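Long-range contacts in OsmC family protein (Rhodothermus marinus, PDB 5CML), which probably hydrolyses carboxyl esters with the alpha/beta-hydrolase domain described here, which in the full-length protein is joined to an OsmC domain: residues M1-V6 against A18-L22; C37-S41 against L161-F166; R189-L194 against A215-S220. All coordinates share one frame; numbering follows the deposited sequence. Where two conformers were deposited one is given.

Contact 1. Residues M1-V6 against A18-L22; sequences MQIKTV and ARLDL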
loop_
_atom_site.group_PDB
_atom_site.type_symbol
_atom_site.label_atom_id
_atom_site.label_comp_id
_atom_site.label_asym_id
_atom_site.label_seq_id
_atom_site.Cartn_x
_atom_site.Cartn_y
_atom_site.Cartn_z
ATOM N N MET A 1 -16.974 6.223 12.533
ATOM C CA MET A 1 -15.485 6.200 12.408
ATOM C C MET A 1 -14.844 7.085 13.461
ATOM O O MET A 1 -15.322 8.182 13.732
ATOM C CB MET A 1 -15.074 6.661 11.014
ATOM C CG MET A 1 -13.599 6.816 10.767
ATOM S SD MET A 1 -13.406 7.596 9.142
ATOM C CE MET A 1 -11.910 6.854 8.476
ATOM N N GLN A 2 -13.773 6.593 14.077
ATOM C CA GLN A 2 -12.934 7.409 14.947
ATOM C C GLN A 2 -11.503 7.351 14.402
ATOM O O GLN A 2 -11.044 6.284 14.090
ATOM C CB GLN A 2 -12.955 6.907 16.389
ATOM C CG GLN A 2 -11.944 7.608 17.242
ATOM C CD GLN A 2 -12.064 7.281 18.716
ATOM O OE1 GLN A 2 -12.613 6.251 19.096
ATOM N NE2 GLN A 2 -11.519 8.159 19.557
ATOM N N ILE A 3 -10.813 8.482 14.308
ATOM C CA ILE A 3 -9.425 8.503 13.835
ATOM C C ILE A 3 -8.477 8.816 14.984
ATOM O O ILE A 3 -8.710 9.757 15.756
ATOM C CB ILE A 3 -9.236 9.535 12.729
ATOM C CG1 ILE A 3 -10.171 9.226 11.552
ATOM C CG2 ILE A 3 -7.769 9.577 12.274
ATOM C CD1 ILE A 3 -10.151 10.290 10.477
ATOM N N LYS A 4 -7.411 8.020 15.084
ATOM C CA LYS A 4 -6.391 8.176 16.118
ATOM C C LYS A 4 -4.984 8.253 15.541
ATOM O O LYS A 4 -4.668 7.572 14.588
ATOM C CB LYS A 4 -6.426 7.015 17.117
ATOM C CG LYS A 4 -7.734 6.856 17.854
ATOM C CD LYS A 4 -7.601 5.817 18.963
ATOM C CE LYS A 4 -8.859 5.742 19.794
ATOM N NZ LYS A 4 -8.712 4.719 20.852
ATOM N N THR A 5 -4.128 9.050 16.172
ATOM C CA THR A 5 -2.709 9.048 15.861
ATOM C C THR A 5 -2.039 7.975 16.708
ATOM O O THR A 5 -2.347 7.838 17.886
ATOM C CB THR A 5 -2.073 10.412 16.118
ATOM O OG1 THR A 5 -2.654 11.370 15.230
ATOM C CG2 THR A 5 -0.574 10.367 15.874
ATOM N N VAL A 6 -1.172 7.183 16.073
ATOM C CA VAL A 6 -0.427 6.151 16.758
ATOM C C VAL A 6 1.041 6.313 16.474
ATOM O O VAL A 6 1.441 6.906 15.476
ATOM C CB VAL A 6 -0.860 4.721 16.359
ATOM C CG1 VAL A 6 -2.350 4.533 16.599
ATOM C CG2 VAL A 6 -0.469 4.387 14.929
ATOM N N ALA A 18 1.663 6.943 12.465
ATOM C CA ALA A 18 0.645 6.503 11.534
ATOM C C ALA A 18 -0.702 6.967 12.055
ATOM O O ALA A 18 -0.790 7.547 13.133
ATOM C CB ALA A 18 0.683 4.995 11.372
ATOM N N ARG A 19 -1.736 6.738 11.265
ATOM C CA ARG A 19 -3.100 7.075 11.649
ATOM C C ARG A 19 -3.921 5.796 11.632
ATOM O O ARG A 19 -3.822 5.013 10.695
ATOM C CB ARG A 19 -3.701 8.117 10.696
ATOM C CG ARG A 19 -2.971 9.449 10.703
ATOM C CD ARG A 19 -3.323 10.281 11.912
ATOM N NE ARG A 19 -4.392 11.221 11.593
ATOM C CZ ARG A 19 -5.108 11.899 12.491
ATOM N NH1 ARG A 19 -4.887 11.742 13.789
ATOM N NH2 ARG A 19 -6.060 12.730 12.081
ATOM N N LEU A 20 -4.692 5.585 12.694
ATOM C CA LEU A 20 -5.536 4.412 12.837
ATOM C C LEU A 20 -7.000 4.834 12.783
ATOM O O LEU A 20 -7.460 5.613 13.610
ATOM C CB LEU A 20 -5.228 3.688 14.155
ATOM C CG LEU A 20 -6.087 2.466 14.454
ATOM C CD1 LEU A 20 -5.878 1.391 13.411
ATOM C CD2 LEU A 20 -5.783 1.948 15.852
ATOM N N ASP A 21 -7.706 4.342 11.777
ATOM C CA ASP A 21 -9.108 4.668 11.555
ATOM C C ASP A 21 -9.948 3.490 12.025
ATOM O O ASP A 21 -9.749 2.361 11.557
ATOM C CB ASP A 21 -9.369 4.941 10.069
ATOM C CG ASP A 21 -8.592 6.139 9.527
ATOM O OD1 ASP A 21 -8.095 6.968 10.301
ATOM O OD2 ASP A 21 -8.485 6.265 8.291
ATOM N N LEU A 22 -10.822 3.732 13.000
ATOM C CA LEU A 22 -11.577 2.672 13.649
ATOM C C LEU A 22 -13.050 2.732 13.255
ATOM O O LEU A 22 -13.594 3.820 13.088
ATOM C CB LEU A 22 -11.443 2.803 15.166
ATOM C CG LEU A 22 -10.015 2.621 15.701
ATOM C CD1 LEU A 22 -9.910 3.151 17.089
ATOM C CD2 LEU A 22 -9.589 1.157 15.668
#
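K4 and L20 form the middle pair of an antiparallel ladder, each giving its N-H to the other's carbonyl. Q2–L22 and V6–A18 are likewise hydrogen-bonded pairs, while I3–D21 and T5–R19 are the non-hydrogen-bonded pairs between them. R19 shows how a long side chain crosses to the partner strand. Its CB lies 4.0 Å from K4 O; bends at chi2 (-77°) and chi3 (-95°) then fold the chain over, with CD 3.6 Å from T5 OG1. CZ rests 3.5 Å from I3 CG2, the methyl standing over the centre of the guanidinium, with NE and NH2 against the same methyl, while the other tip, NH1, donates to T5 OG1 at 2.7 Å in a bent bond (131° at the hydrogen). Arginine suits this place because its flat head takes a methyl on its face while an N-H binds a hydroxyl. On the same face of the sheet, D21 OD1 lies 3.3 Å from I3 CG2, and OD2 meets M1 CE at 3.5 Å. With an alanine at D21, R63 would probably lose its salt-bridge partner and the hydroxyl of S51 its acceptor. On the other face, V6 CG1 packs 3.9 Å from L20 CB. This hairpin closes one margin of the main sheet: strand 15-22 pairs with strand 59-65, V6 and A18 rest on L62, and M1 and D21 meet helix 45-56.

Contact 2. Residues C37-S41 against L161-F166; sequences CFTCS and LGGRPF
C40 and R164 anchor a buried loop-to-loop contact, in which the turn after strand 30-36, a short 3-10 segment at F38-C40, meets the loop joining strands 156-159 and 166-169. A hydrogen bond from R164 N to C40 O, 2.8 Å long and almost straight at 175°, joins the two backbones, with the donor in the carbonyl plane on a lone pair. G163 suits its place beside this bond, since its CA comes within 3.4 Å of C40 O and a side chain there would run into that oxygen. The C40 thiol is small enough to fit beside the F166 ring: SG lies 3.3 Å from CE1 and approaches obliquely, 67° off the ring normal, as a sulfur-aromatic contact. L161 CD1 reaches both cysteines, 3.5 Å from C37 CB and 3.9 Å from C40 SG, and also sits at the F166 ring edge. Within the alpha/beta-hydrolase fold, the turn after strand 30-36 commonly contributes to the oxyanion hole, and the loop 161-166 belongs to an excursion between strands 127-131 and 192-196, where relatives often carry a cap. Consistent with a place near the active site, L161 also touches S109, the probable nucleophile, and C37 N is hydrogen-bonded to H108 ND1. R164, bent at chi3 (54°), curls its exposed guanidinium round the turn, one face toward T39 O and the edge toward S41 O. NH1 is 3.0 Å from T39 O, but the angle is too poor for a hydrogen bond.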
loop_
_atom_site.group_PDB
_atom_site.type_symbol
_atom_site.label_atom_id
_atom_site.label_comp_id
_atom_site.label_asym_id
_atom_site.label_seq_id
_atom_site.Cartn_x
_atom_site.Cartn_y
_atom_site.Cartn_z
ATOM N N CYS A 37 0.967 6.348 -1.024
ATOM C CA CYS A 37 1.758 7.508 -1.422
ATOM C C CYS A 37 0.873 8.718 -1.710
ATOM O O CYS A 37 1.264 9.602 -2.463
ATOM C CB CYS A 37 2.606 7.168 -2.650
ATOM S SG CYS A 37 3.822 5.829 -2.310
ATOM N N PHE A 38 -0.317 8.772 -1.108
ATOM C CA PHE A 38 -1.242 9.869 -1.416
ATOM C C PHE A 38 -0.784 11.181 -0.799
ATOM O O PHE A 38 -1.274 12.236 -1.163
ATOM C CB PHE A 38 -2.650 9.544 -0.950
ATOM C CG PHE A 38 -3.284 8.458 -1.733
ATOM C CD1 PHE A 38 -3.614 8.658 -3.062
ATOM C CD2 PHE A 38 -3.531 7.230 -1.163
ATOM C CE1 PHE A 38 -4.194 7.648 -3.801
ATOM C CE2 PHE A 38 -4.101 6.211 -1.902
ATOM C CZ PHE A 38 -4.438 6.423 -3.211
ATOM N N THR A 39 0.180 11.109 0.109
ATOM C CA THR A 39 0.764 12.307 0.699
ATOM C C THR A 39 1.476 13.171 -0.354
ATOM O O THR A 39 1.729 14.347 -0.115
ATOM C CB THR A 39 1.731 11.924 1.825
ATOM O OG1 THR A 39 1.160 10.845 2.573
ATOM C CG2 THR A 39 1.960 13.083 2.752
ATOM N N CYS A 40 1.766 12.585 -1.516
ATOM C CA CYS A 40 2.311 13.308 -2.678
ATOM C C CYS A 40 1.344 14.338 -3.255
ATOM O O CYS A 40 1.762 15.250 -3.967
ATOM C CB CYS A 40 2.701 12.319 -3.808
ATOM S SG CYS A 40 4.124 11.298 -3.382
ATOM N N SER A 41 0.058 14.179 -2.964
ATOM C CA SER A 41 -0.967 15.108 -3.454
ATOM C C SER A 41 -1.042 16.392 -2.641
ATOM O O SER A 41 -0.380 16.533 -1.623
ATOM C CB SER A 41 -2.343 14.447 -3.435
ATOM O OG SER A 41 -2.391 13.351 -4.308
ATOM N N LEU A 161 6.285 10.974 -8.246
ATOM C CA LEU A 161 5.010 10.379 -8.661
ATOM C C LEU A 161 4.079 11.438 -9.253
ATOM O O LEU A 161 2.861 11.242 -9.334
ATOM C CB LEU A 161 4.322 9.704 -7.486
ATOM C CG LEU A 161 5.119 8.657 -6.719
ATOM C CD1 LEU A 161 4.216 8.156 -5.626
ATOM C CD2 LEU A 161 5.564 7.536 -7.646
ATOM N N GLY A 162 4.656 12.564 -9.653
ATOM C CA GLY A 162 3.900 13.614 -10.319
ATOM C C GLY A 162 3.310 14.637 -9.371
ATOM O O GLY A 162 2.589 15.541 -9.804
ATOM N N GLY A 163 3.600 14.490 -8.078
ATOM C CA GLY A 163 3.199 15.468 -7.083
ATOM C C GLY A 163 4.414 15.939 -6.299
ATOM O O GLY A 163 5.456 16.251 -6.879
ATOM N N ARG A 164 4.285 15.981 -4.980
ATOM C CA ARG A 164 5.394 16.364 -4.116
ATOM C C ARG A 164 6.423 15.223 -4.150
ATOM O O ARG A 164 6.073 14.076 -3.879
ATOM C CB ARG A 164 4.918 16.614 -2.688
ATOM C CG ARG A 164 3.989 17.812 -2.514
ATOM C CD ARG A 164 3.087 17.645 -1.283
ATOM N NE ARG A 164 3.853 17.367 -0.068
ATOM C CZ ARG A 164 3.314 17.057 1.112
ATOM N NH1 ARG A 164 1.995 16.968 1.253
ATOM N NH2 ARG A 164 4.094 16.832 2.158
ATOM N N PRO A 165 7.685 15.524 -4.499
ATOM C CA PRO A 165 8.665 14.438 -4.503
ATOM C C PRO A 165 9.069 14.029 -3.090
ATOM O O PRO A 165 8.830 14.783 -2.141
ATOM C CB PRO A 165 9.855 15.040 -5.269
ATOM C CG PRO A 165 9.728 16.503 -5.082
ATOM C CD PRO A 165 8.261 16.792 -4.979
ATOM N N PHE A 166 9.684 12.859 -2.947
ATOM C CA PHE A 166 10.078 12.394 -1.619
ATOM C C PHE A 166 11.296 11.489 -1.673
ATOM O O PHE A 166 11.733 11.086 -2.745
ATOM C CB PHE A 166 8.904 11.675 -0.922
ATOM C CG PHE A 166 8.387 10.449 -1.645
ATOM C CD1 PHE A 166 7.405 10.566 -2.612
ATOM C CD2 PHE A 166 8.841 9.177 -1.309
ATOM C CE1 PHE A 166 6.900 9.448 -3.255
ATOM C CE2 PHE A 166 8.331 8.044 -1.946
ATOM C CZ PHE A 166 7.371 8.184 -2.925
#

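Contact 3. Residues R189-L194 against A215-S220; sequences RRPLLL and ARHPKS
L192 meets both P218 and S220 through its backbone, as a parallel strand residue does. Its N donates to P218 O at 3.1 Å, and its O accepts from S220 N at 3.0 Å in a bond bent to 135°. The same L192 O accepts a second hydrogen bond, from water 2, whose oxygen lies 2.6 Å from S220 OG. S220 O accepts L194 N at 2.9 Å, nearly straight at 172°. Water 1 lies within hydrogen-bonding distance of R190 O and R216 O, with more acceptors about it than protons to give. R190 NH1 donates to R189 O, while NE and NH2 bind V125 O and P123 O. Lysine suits its place because its long chain reaches back to the end of helix 206-214: K219 NZ donates to A215 O at 2.8 Å and also binds F212 O. The prolines lie side by side, P191 CG 4.0 Å from P218 CG. With CG anti to the backbone N (chi1 173°), L192 carries CD2 to within 3.7 Å of A215 CB. The contact joins the strands of a beta-alpha-beta crossover, strand 219-223 outermost. Strand 127-131 pairs along the inner side, helix 234-252 packs on L193 and S220, and helix 206-214 meets L194.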
loop_
_atom_site.group_PDB
_atom_site.type_symbol
_atom_site.label_atom_id
_atom_site.label_comp_id
_atom_site.label_asym_id
_atom_site.label_seq_id
_atom_site.Cartn_x
_atom_site.Cartn_y
_atom_site.Cartn_z
ATOM N N ARG A 189 0.013 -17.129 -2.499
ATOM C CA ARG A 189 -1.048 -18.048 -2.108
ATOM C C ARG A 189 -2.110 -17.327 -1.283
ATOM O O ARG A 189 -2.599 -17.842 -0.266
ATOM C CB ARG A 189 -0.463 -19.244 -1.343
ATOM C CG ARG A 189 0.443 -20.094 -2.223
ATOM C CD ARG A 189 1.022 -21.328 -1.517
ATOM N NE ARG A 189 1.684 -22.235 -2.462
ATOM C CZ ARG A 189 2.870 -22.008 -3.025
ATOM N NH1 ARG A 189 3.392 -22.893 -3.864
ATOM N NH2 ARG A 189 3.547 -20.903 -2.750
ATOM N N ARG A 190 -2.427 -16.108 -1.714
ATOM C CA ARG A 190 -3.512 -15.332 -1.104
ATOM C C ARG A 190 -4.292 -14.647 -2.208
ATOM O O ARG A 190 -3.740 -14.300 -3.238
ATOM C CB ARG A 190 -3.004 -14.264 -0.113
ATOM C CG ARG A 190 -2.326 -14.766 1.178
ATOM C CD ARG A 190 -3.260 -15.640 2.024
ATOM N NE ARG A 190 -2.649 -16.099 3.273
ATOM C CZ ARG A 190 -1.908 -17.201 3.399
ATOM N NH1 ARG A 190 -1.655 -17.985 2.351
ATOM N NH2 ARG A 190 -1.417 -17.522 4.589
ATOM N N PRO A 191 -5.588 -14.438 -1.992
ATOM C CA PRO A 191 -6.353 -13.669 -2.978
ATOM C C PRO A 191 -5.791 -12.261 -3.196
ATOM O O PRO A 191 -5.382 -11.563 -2.254
ATOM C CB PRO A 191 -7.753 -13.604 -2.363
ATOM C CG PRO A 191 -7.838 -14.755 -1.451
ATOM C CD PRO A 191 -6.442 -15.006 -0.938
ATOM N N LEU A 192 -5.803 -11.855 -4.462
ATOM C CA LEU A 192 -5.250 -10.589 -4.922
ATOM C C LEU A 192 -6.295 -9.771 -5.672
ATOM O O LEU A 192 -7.008 -10.305 -6.524
ATOM C CB LEU A 192 -4.068 -10.857 -5.854
ATOM C CG LEU A 192 -3.452 -9.650 -6.570
ATOM C CD1 LEU A 192 -2.813 -8.697 -5.588
ATOM C CD2 LEU A 192 -2.445 -10.089 -7.633
ATOM N N LEU A 193 -6.340 -8.480 -5.380
ATOM C CA LEU A 193 -7.168 -7.530 -6.131
ATOM C C LEU A 193 -6.308 -6.355 -6.584
ATOM O O LEU A 193 -5.725 -5.638 -5.768
ATOM C CB LEU A 193 -8.361 -7.050 -5.273
ATOM C CG LEU A 193 -9.186 -5.905 -5.870
ATOM C CD1 LEU A 193 -9.791 -6.298 -7.245
ATOM C CD2 LEU A 193 -10.294 -5.479 -4.901
ATOM N N LEU A 194 -6.190 -6.195 -7.895
ATOM C CA LEU A 194 -5.441 -5.105 -8.491
ATOM C C LEU A 194 -6.369 -4.018 -8.999
ATOM O O LEU A 194 -7.241 -4.304 -9.810
ATOM C CB LEU A 194 -4.628 -5.612 -9.684
ATOM C CG LEU A 194 -3.619 -6.724 -9.400
ATOM C CD1 LEU A 194 -3.251 -7.429 -10.701
ATOM C CD2 LEU A 194 -2.392 -6.133 -8.736
ATOM N N ALA A 215 0.415 -13.628 -11.028
ATOM C CA ALA A 215 -0.380 -14.170 -9.951
ATOM C C ALA A 215 -1.102 -15.451 -10.343
ATOM O O ALA A 215 -1.267 -15.780 -11.528
ATOM C CB ALA A 215 -1.380 -13.141 -9.491
ATOM N N ARG A 216 -1.523 -16.175 -9.315
ATOM C CA ARG A 216 -2.378 -17.338 -9.474
ATOM C C ARG A 216 -3.738 -16.980 -8.898
ATOM O O ARG A 216 -3.874 -15.999 -8.156
ATOM C CB ARG A 216 -1.772 -18.555 -8.771
ATOM C CG ARG A 216 -0.426 -18.975 -9.355
ATOM C CD ARG A 216 0.212 -20.133 -8.598
ATOM N NE ARG A 216 1.467 -20.542 -9.220
ATOM C CZ ARG A 216 2.489 -21.083 -8.562
ATOM N NH1 ARG A 216 2.417 -21.275 -7.247
ATOM N NH2 ARG A 216 3.592 -21.424 -9.214
ATOM N N HIS A 217 -4.747 -17.767 -9.223
ATOM C CA HIS A 217 -6.060 -17.510 -8.655
ATOM C C HIS A 217 -6.081 -17.801 -7.164
ATOM O O HIS A 217 -5.309 -18.652 -6.693
ATOM C CB HIS A 217 -7.126 -18.318 -9.372
ATOM C CG HIS A 217 -7.525 -17.695 -10.662
ATOM N ND1 HIS A 217 -8.379 -16.616 -10.719
ATOM C CD2 HIS A 217 -7.117 -17.929 -11.928
ATOM C CE1 HIS A 217 -8.512 -16.238 -11.979
ATOM N NE2 HIS A 217 -7.748 -17.011 -12.731
ATOM N N PRO A 218 -6.948 -17.077 -6.416
ATOM C CA PRO A 218 -7.840 -16.038 -6.952
ATOM C C PRO A 218 -7.117 -14.733 -7.235
ATOM O O PRO A 218 -6.370 -14.211 -6.394
ATOM C CB PRO A 218 -8.876 -15.831 -5.846
ATOM C CG PRO A 218 -8.573 -16.848 -4.813
ATOM C CD PRO A 218 -7.235 -17.355 -5.000
ATOM N N LYS A 219 -7.329 -14.222 -8.433
ATOM C CA LYS A 219 -6.796 -12.927 -8.814
ATOM C C LYS A 219 -7.845 -12.152 -9.579
ATOM O O LYS A 219 -8.571 -12.734 -10.386
ATOM C CB LYS A 219 -5.524 -13.091 -9.644
ATOM C CG LYS A 219 -5.664 -14.062 -10.816
ATOM C CD LYS A 219 -4.363 -14.137 -11.624
ATOM C CE LYS A 219 -4.438 -15.161 -12.748
ATOM N NZ LYS A 219 -3.159 -15.307 -13.532
ATOM N N SER A 220 -7.913 -10.850 -9.282
ATOM C CA SER A 220 -8.930 -9.946 -9.792
ATOM C C SER A 220 -8.320 -8.608 -10.197
ATOM O O SER A 220 -7.251 -8.212 -9.705
ATOM C CB SER A 220 -10.018 -9.710 -8.743
ATOM O OG SER A 220 -10.598 -10.940 -8.323
HETATM O O HOH W 1 -3.271 -14.562 -5.820
HETATM O O HOH W 2 -9.105 -12.293 -6.635
#

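Overall arrangement
From the N terminus, contact 1 closes first, a hairpin whose outer strand forms one margin of the main sheet. Contact 2 then spans well over a hundred residues, bringing the turn after strand 30-36 to the loop before strand 166-169 and so tying the main sheet to the small three-stranded one. Contact 3 closes last, across helix 206-214, on the far margin. The three follow in series, neither nested nor crossed. Contacts 1 and 3 reach the same sheet from its two outer strands, their centres 28 Å apart, whereas contacts 2 and 3 lie on opposite sides of the chain's centre. None touches another; contacts 1 and 2 come within about 9 Å at their nearest atoms.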